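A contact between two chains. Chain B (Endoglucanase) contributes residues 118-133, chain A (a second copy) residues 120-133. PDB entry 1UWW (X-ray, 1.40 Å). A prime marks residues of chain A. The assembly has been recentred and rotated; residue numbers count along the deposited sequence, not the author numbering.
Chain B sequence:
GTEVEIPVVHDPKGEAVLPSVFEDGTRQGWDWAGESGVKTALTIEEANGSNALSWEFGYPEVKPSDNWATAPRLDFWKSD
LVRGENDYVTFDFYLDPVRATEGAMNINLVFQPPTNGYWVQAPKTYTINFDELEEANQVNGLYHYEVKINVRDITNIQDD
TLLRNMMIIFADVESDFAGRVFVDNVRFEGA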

# COMPACT_ATOMS: atom_id res chain seq x y z
N TYR B 118 0.09 -5.42 18.78
CA TYR B 118 1.42 -5.18 18.21
C TYR B 118 1.37 -4.89 16.69
O TYR B 118 2.35 -5.13 16.01
CB TYR B 118 2.41 -6.32 18.55
CG TYR B 118 2.53 -6.63 20.04
CD1 TYR B 118 3.34 -5.88 20.88
CD2 TYR B 118 1.79 -7.65 20.61
CE1 TYR B 118 3.45 -6.15 22.22
CE2 TYR B 118 1.85 -7.91 21.96
CZ TYR B 118 2.70 -7.17 22.76
OH TYR B 118 2.82 -7.39 24.12
N TRP B 119 0.27 -4.34 16.18
CA TRP B 119 0.24 -3.96 14.76
C TRP B 119 -0.86 -2.97 14.43
O TRP B 119 -2.06 -3.28 14.55
CB TRP B 119 0.02 -5.20 13.88
CG TRP B 119 0.24 -4.97 12.42
CD1 TRP B 119 -0.65 -4.45 11.52
CD2 TRP B 119 1.44 -5.24 11.70
NE1 TRP B 119 -0.07 -4.38 10.28
CE2 TRP B 119 1.21 -4.86 10.35
CE3 TRP B 119 2.70 -5.75 12.05
CZ2 TRP B 119 2.20 -5.01 9.35
CZ3 TRP B 119 3.67 -5.89 11.07
CH2 TRP B 119 3.41 -5.51 9.73
N VAL B 120 -0.44 -1.79 13.99
CA VAL B 120 -1.34 -0.85 13.29
C VAL B 120 -0.56 -0.29 12.13
O VAL B 120 0.63 -0.09 12.23
CB VAL B 120 -1.90 0.28 14.19
CG1 VAL B 120 -2.68 -0.27 15.38
CG2 VAL B 120 -0.83 1.21 14.66
N GLN B 121 -1.23 -0.03 11.03
CA GLN B 121 -0.58 0.45 9.81
C GLN B 121 -1.21 1.73 9.35
O GLN B 121 -2.43 1.88 9.34
CB GLN B 121 -0.71 -0.61 8.74
CG GLN B 121 0.20 -0.42 7.52
CD GLN B 121 0.24 -1.66 6.60
OE1 GLN B 121 0.51 -1.55 5.39
NE2 GLN B 121 -0.01 -2.82 7.18
N ALA B 122 -0.39 2.68 8.93
CA ALA B 122 -0.91 3.85 8.25
C ALA B 122 -1.64 3.34 7.01
O ALA B 122 -1.10 2.53 6.25
CB ALA B 122 0.17 4.81 7.88
N PRO B 123 -2.88 3.76 6.79
CA PRO B 123 -3.69 3.16 5.72
C PRO B 123 -3.16 3.38 4.31
O PRO B 123 -3.30 2.46 3.49
CB PRO B 123 -5.06 3.82 5.91
CG PRO B 123 -4.81 5.06 6.67
CD PRO B 123 -3.67 4.72 7.60
N LYS B 124 -2.57 4.52 4.02
CA LYS B 124 -2.16 4.84 2.67
C LYS B 124 -0.67 4.54 2.42
O LYS B 124 0.19 4.68 3.29
CB LYS B 124 -2.54 6.27 2.34
CG LYS B 124 -4.03 6.44 2.40
CD LYS B 124 -4.43 7.88 2.22
CE LYS B 124 -5.71 8.21 2.94
NZ LYS B 124 -5.58 9.55 3.56
N THR B 125 -0.40 4.03 1.23
CA THR B 125 0.92 3.66 0.76
C THR B 125 1.54 4.80 0.01
O THR B 125 0.83 5.48 -0.75
CB THR B 125 0.73 2.49 -0.21
OG1 THR B 125 0.15 1.42 0.52
CG2 THR B 125 2.04 1.94 -0.79
N TYR B 126 2.82 5.05 0.21
CA TYR B 126 3.56 6.01 -0.60
C TYR B 126 4.29 5.23 -1.71
O TYR B 126 5.09 4.37 -1.42
CB TYR B 126 4.55 6.80 0.28
CG TYR B 126 5.22 7.90 -0.50
CD1 TYR B 126 6.33 7.64 -1.28
CD2 TYR B 126 4.74 9.20 -0.46
CE1 TYR B 126 6.93 8.61 -2.01
CE2 TYR B 126 5.34 10.21 -1.22
CZ TYR B 126 6.44 9.89 -1.99
OH TYR B 126 7.06 10.87 -2.75
N THR B 127 4.02 5.55 -2.97
CA THR B 127 4.54 4.79 -4.10
C THR B 127 5.52 5.61 -4.93
O THR B 127 5.25 6.76 -5.26
CB THR B 127 3.35 4.33 -4.97
OG1 THR B 127 2.53 3.44 -4.22
CG2 THR B 127 3.83 3.55 -6.19
N ILE B 128 6.67 5.03 -5.24
CA ILE B 128 7.65 5.58 -6.17
C ILE B 128 7.63 4.73 -7.44
O ILE B 128 7.78 3.53 -7.40
CB ILE B 128 9.04 5.54 -5.52
CG1 ILE B 128 9.07 6.46 -4.29
CG2 ILE B 128 10.12 5.89 -6.55
CD1 ILE B 128 10.33 6.40 -3.49
N ASN B 129 7.41 5.38 -8.57
CA ASN B 129 7.26 4.70 -9.85
C ASN B 129 8.56 4.87 -10.64
O ASN B 129 8.91 5.98 -11.02
CB ASN B 129 6.09 5.33 -10.63
CG ASN B 129 5.70 4.52 -11.85
OD1 ASN B 129 6.54 3.89 -12.49
ND2 ASN B 129 4.42 4.56 -12.22
N PHE B 130 9.27 3.77 -10.86
CA PHE B 130 10.58 3.84 -11.50
C PHE B 130 10.49 4.18 -12.97
O PHE B 130 11.49 4.57 -13.57
CB PHE B 130 11.39 2.56 -11.26
CG PHE B 130 11.76 2.36 -9.83
CD1 PHE B 130 12.47 3.33 -9.14
CD2 PHE B 130 11.38 1.23 -9.14
CE1 PHE B 130 12.81 3.15 -7.81
CE2 PHE B 130 11.71 1.08 -7.81
CZ PHE B 130 12.43 2.03 -7.17
N ASP B 131 9.32 4.04 -13.58
CA ASP B 131 9.15 4.45 -14.97
C ASP B 131 9.03 5.95 -15.10
O ASP B 131 8.95 6.47 -16.23
CB ASP B 131 7.91 3.81 -15.56
CG ASP B 131 8.03 2.33 -15.68
OD1 ASP B 131 9.05 1.84 -16.22
OD2 ASP B 131 7.16 1.56 -15.26
N GLU B 132 8.99 6.67 -13.98
CA GLU B 132 8.86 8.10 -13.99
C GLU B 132 10.00 8.82 -13.28
O GLU B 132 9.84 9.93 -12.80
CB GLU B 132 7.50 8.47 -13.42
CG GLU B 132 6.44 7.80 -14.28
CD GLU B 132 5.04 8.23 -14.00
OE1 GLU B 132 4.79 9.07 -13.12
OE2 GLU B 132 4.17 7.69 -14.72
N LEU B 133 11.17 8.20 -13.31
CA LEU B 133 12.37 8.83 -12.73
C LEU B 133 12.79 10.14 -13.40
O LEU B 133 13.29 11.02 -12.70
CB LEU B 133 13.55 7.88 -12.73
CG LEU B 133 13.43 6.74 -11.72
CD1 LEU B 133 14.57 5.76 -12.00
CD2 LEU B 133 13.49 7.26 -10.30
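Chain A 120-133: VQAPKTYTINFDEL

The most striking polar contacts in this nearly symmetric pairing lie at its acidic end. Glu132′ OE2 comes within 2.5 Å of Asp131 OD2, and Glu132 OE2 within 2.6 Å of Asp131′ OD2. Two carboxylate oxygens this close would repel each other if both groups were charged, so in each pair an acid group probably holds a proton and donates it. The CA-to-CB bond of each glutamate points sideways, but its longer side chain brings the carboxylate nearer to the other copy, whereas the aspartates point toward it from the start.

Next to the acids, Asn129 and Asn129′ form a reciprocal amide pair. Asn129 ND2 donates to Asn129′ OD1 at 3.1 Å, and Asn129′ ND2 donates to Asn129 OD1, also at 3.1 Å. Asparagine suits such a pairing because one short side chain carries both a donor and an acceptor. Each OD1 also accepts from its own chain: Asp131 N to Asn129 OD1 and Asp131′ N to Asn129′ OD1 are both 3.0 Å. Backbone bonds from Glu132 N to Asn129 O and from Glu132′ N to Asn129′ O, again 3.0 Å, close the turn that presents the acids.

Farther along, Thr125′ OG1 donates to Thr125 OG1 at 2.7 Å. Threonine fits here because its hydroxyl can both donate and accept a hydrogen bond, allowing two identical residues to bond when they meet. Beyond it, Gln121′ reaches across with chi1 and chi2 both t, and its NE2 donates to Pro123 O at 2.9 Å, a nearly straight bond. The reciprocal side chain approaches Pro123′ O.

Each chain is extended at 120-121 and again at 126-129, with loop between. Like residues face each other at three levels, with CA separations of 7.3 Å for Thr125 and Thr125′, 7.8 Å for Asn129 and Asn129′, and 6.4 Å for Asp131 and Asp131′. The two copies therefore run side by side in the same direction, and side chains rather than backbone hydrogen bonds join them. In the strand at 126-129, Thr127 and Asn129 point toward the partner while Tyr126 and Ile128 are out of its reach, the alternation expected of an extended chain.

Packing completes the contact. Asp131 CB and Asp131′ CB approach to 3.5 Å, and Trp119 CZ2 lies 4.2 Å from Pro123′ CB, an apolar contact in which the indole meets the proline obliquely. A water accepts from Trp119 NE1 at 3.0 Å and donates to Gln121′ O at 2.9 Å, bridging the chains.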

# COMPACT_ATOMS: atom_id res chain seq x y z
N VAL A 120 -9.27 -3.51 9.91
CA VAL A 120 -8.02 -4.21 9.68
C VAL A 120 -7.75 -4.13 8.18
O VAL A 120 -8.66 -4.10 7.37
CB VAL A 120 -8.03 -5.67 10.17
CG1 VAL A 120 -8.29 -5.76 11.66
CG2 VAL A 120 -9.00 -6.53 9.39
N GLN A 121 -6.50 -4.15 7.81
CA GLN A 121 -6.12 -3.95 6.43
C GLN A 121 -5.09 -4.99 6.02
O GLN A 121 -4.16 -5.28 6.77
CB GLN A 121 -5.55 -2.55 6.30
CG GLN A 121 -5.27 -2.09 4.90
CD GLN A 121 -4.97 -0.60 4.82
OE1 GLN A 121 -5.36 0.16 5.71
NE2 GLN A 121 -4.31 -0.20 3.74
N ALA A 122 -5.21 -5.55 4.82
CA ALA A 122 -4.17 -6.44 4.34
C ALA A 122 -2.90 -5.60 4.21
O ALA A 122 -2.94 -4.48 3.65
CB ALA A 122 -4.54 -7.05 3.03
N PRO A 123 -1.79 -6.06 4.76
CA PRO A 123 -0.60 -5.22 4.78
C PRO A 123 -0.01 -4.85 3.45
O PRO A 123 0.52 -3.76 3.32
CB PRO A 123 0.38 -6.02 5.65
CG PRO A 123 -0.08 -7.34 5.71
CD PRO A 123 -1.58 -7.31 5.54
N LYS A 124 -0.12 -5.70 2.44
CA LYS A 124 0.52 -5.46 1.15
C LYS A 124 -0.44 -4.89 0.11
O LYS A 124 -1.45 -5.49 -0.22
CB LYS A 124 1.15 -6.74 0.62
CG LYS A 124 2.23 -7.27 1.54
CD LYS A 124 2.36 -8.79 1.48
CE LYS A 124 2.40 -9.40 2.86
NZ LYS A 124 1.16 -10.11 3.23
N THR A 125 -0.11 -3.72 -0.40
CA THR A 125 -0.84 -3.10 -1.49
C THR A 125 -0.58 -3.82 -2.82
O THR A 125 0.57 -4.22 -3.06
CB THR A 125 -0.33 -1.69 -1.55
OG1 THR A 125 -0.59 -1.06 -0.28
CG2 THR A 125 -1.08 -0.87 -2.60
N TYR A 126 -1.60 -4.00 -3.66
CA TYR A 126 -1.48 -4.51 -5.02
C TYR A 126 -1.46 -3.32 -5.97
O TYR A 126 -2.43 -2.57 -6.05
CB TYR A 126 -2.64 -5.46 -5.38
CG TYR A 126 -2.45 -6.13 -6.72
CD1 TYR A 126 -2.78 -5.47 -7.89
CD2 TYR A 126 -1.84 -7.38 -6.81
CE1 TYR A 126 -2.58 -6.05 -9.12
CE2 TYR A 126 -1.62 -7.98 -8.05
CZ TYR A 126 -2.01 -7.29 -9.21
OH TYR A 126 -1.82 -7.82 -10.47
N THR A 127 -0.41 -3.16 -6.73
CA THR A 127 -0.19 -1.97 -7.53
C THR A 127 -0.18 -2.31 -9.02
O THR A 127 0.51 -3.26 -9.44
CB THR A 127 1.12 -1.29 -7.09
OG1 THR A 127 1.03 -0.91 -5.72
CG2 THR A 127 1.40 -0.01 -7.89
N ILE A 128 -0.94 -1.55 -9.79
CA ILE A 128 -0.95 -1.63 -11.24
C ILE A 128 -0.26 -0.39 -11.79
O ILE A 128 -0.65 0.73 -11.47
CB ILE A 128 -2.40 -1.65 -11.74
CG1 ILE A 128 -3.04 -2.97 -11.30
CG2 ILE A 128 -2.45 -1.50 -13.26
CD1 ILE A 128 -4.45 -3.11 -11.64
N ASN A 129 0.75 -0.60 -12.61
CA ASN A 129 1.58 0.48 -13.13
C ASN A 129 1.16 0.78 -14.57
O ASN A 129 1.35 -0.04 -15.47
CB ASN A 129 3.05 0.07 -13.04
CG ASN A 129 3.99 1.21 -13.29
OD1 ASN A 129 3.67 2.14 -14.03
ND2 ASN A 129 5.16 1.15 -12.66
N PHE A 130 0.58 1.96 -14.80
CA PHE A 130 0.08 2.30 -16.16
C PHE A 130 1.20 2.50 -17.16
O PHE A 130 0.97 2.48 -18.38
CB PHE A 130 -0.86 3.50 -16.11
CG PHE A 130 -2.12 3.24 -15.31
CD1 PHE A 130 -2.99 2.21 -15.67
CD2 PHE A 130 -2.43 3.97 -14.21
CE1 PHE A 130 -4.14 1.95 -14.94
CE2 PHE A 130 -3.59 3.73 -13.49
CZ PHE A 130 -4.44 2.70 -13.87
N ASP A 131 2.43 2.65 -16.68
CA ASP A 131 3.55 2.75 -17.59
C ASP A 131 3.98 1.41 -18.11
O ASP A 131 4.84 1.33 -19.01
CB ASP A 131 4.74 3.43 -16.92
CG ASP A 131 4.45 4.84 -16.54
OD1 ASP A 131 3.83 5.57 -17.37
OD2 ASP A 131 4.74 5.30 -15.42
N GLU A 132 3.42 0.34 -17.54
CA GLU A 132 3.78 -1.01 -17.91
C GLU A 132 2.64 -1.74 -18.66
O GLU A 132 2.63 -2.97 -18.71
CB GLU A 132 4.18 -1.82 -16.66
CG GLU A 132 5.25 -1.18 -15.78
CD GLU A 132 6.64 -1.48 -16.24
OE1 GLU A 132 6.83 -2.34 -17.15
OE2 GLU A 132 7.56 -0.85 -15.68
N LEU A 133 1.67 -1.01 -19.23
CA LEU A 133 0.56 -1.67 -19.96
C LEU A 133 0.98 -2.55 -21.15
O LEU A 133 0.33 -3.56 -21.47
CB LEU A 133 -0.46 -0.63 -20.42
CG LEU A 133 -1.28 0.04 -19.34
CD1 LEU A 133 -2.14 1.13 -19.93
CD2 LEU A 133 -2.13 -0.97 -18.60
O HOH W 1 -2.09 -3.81 8.12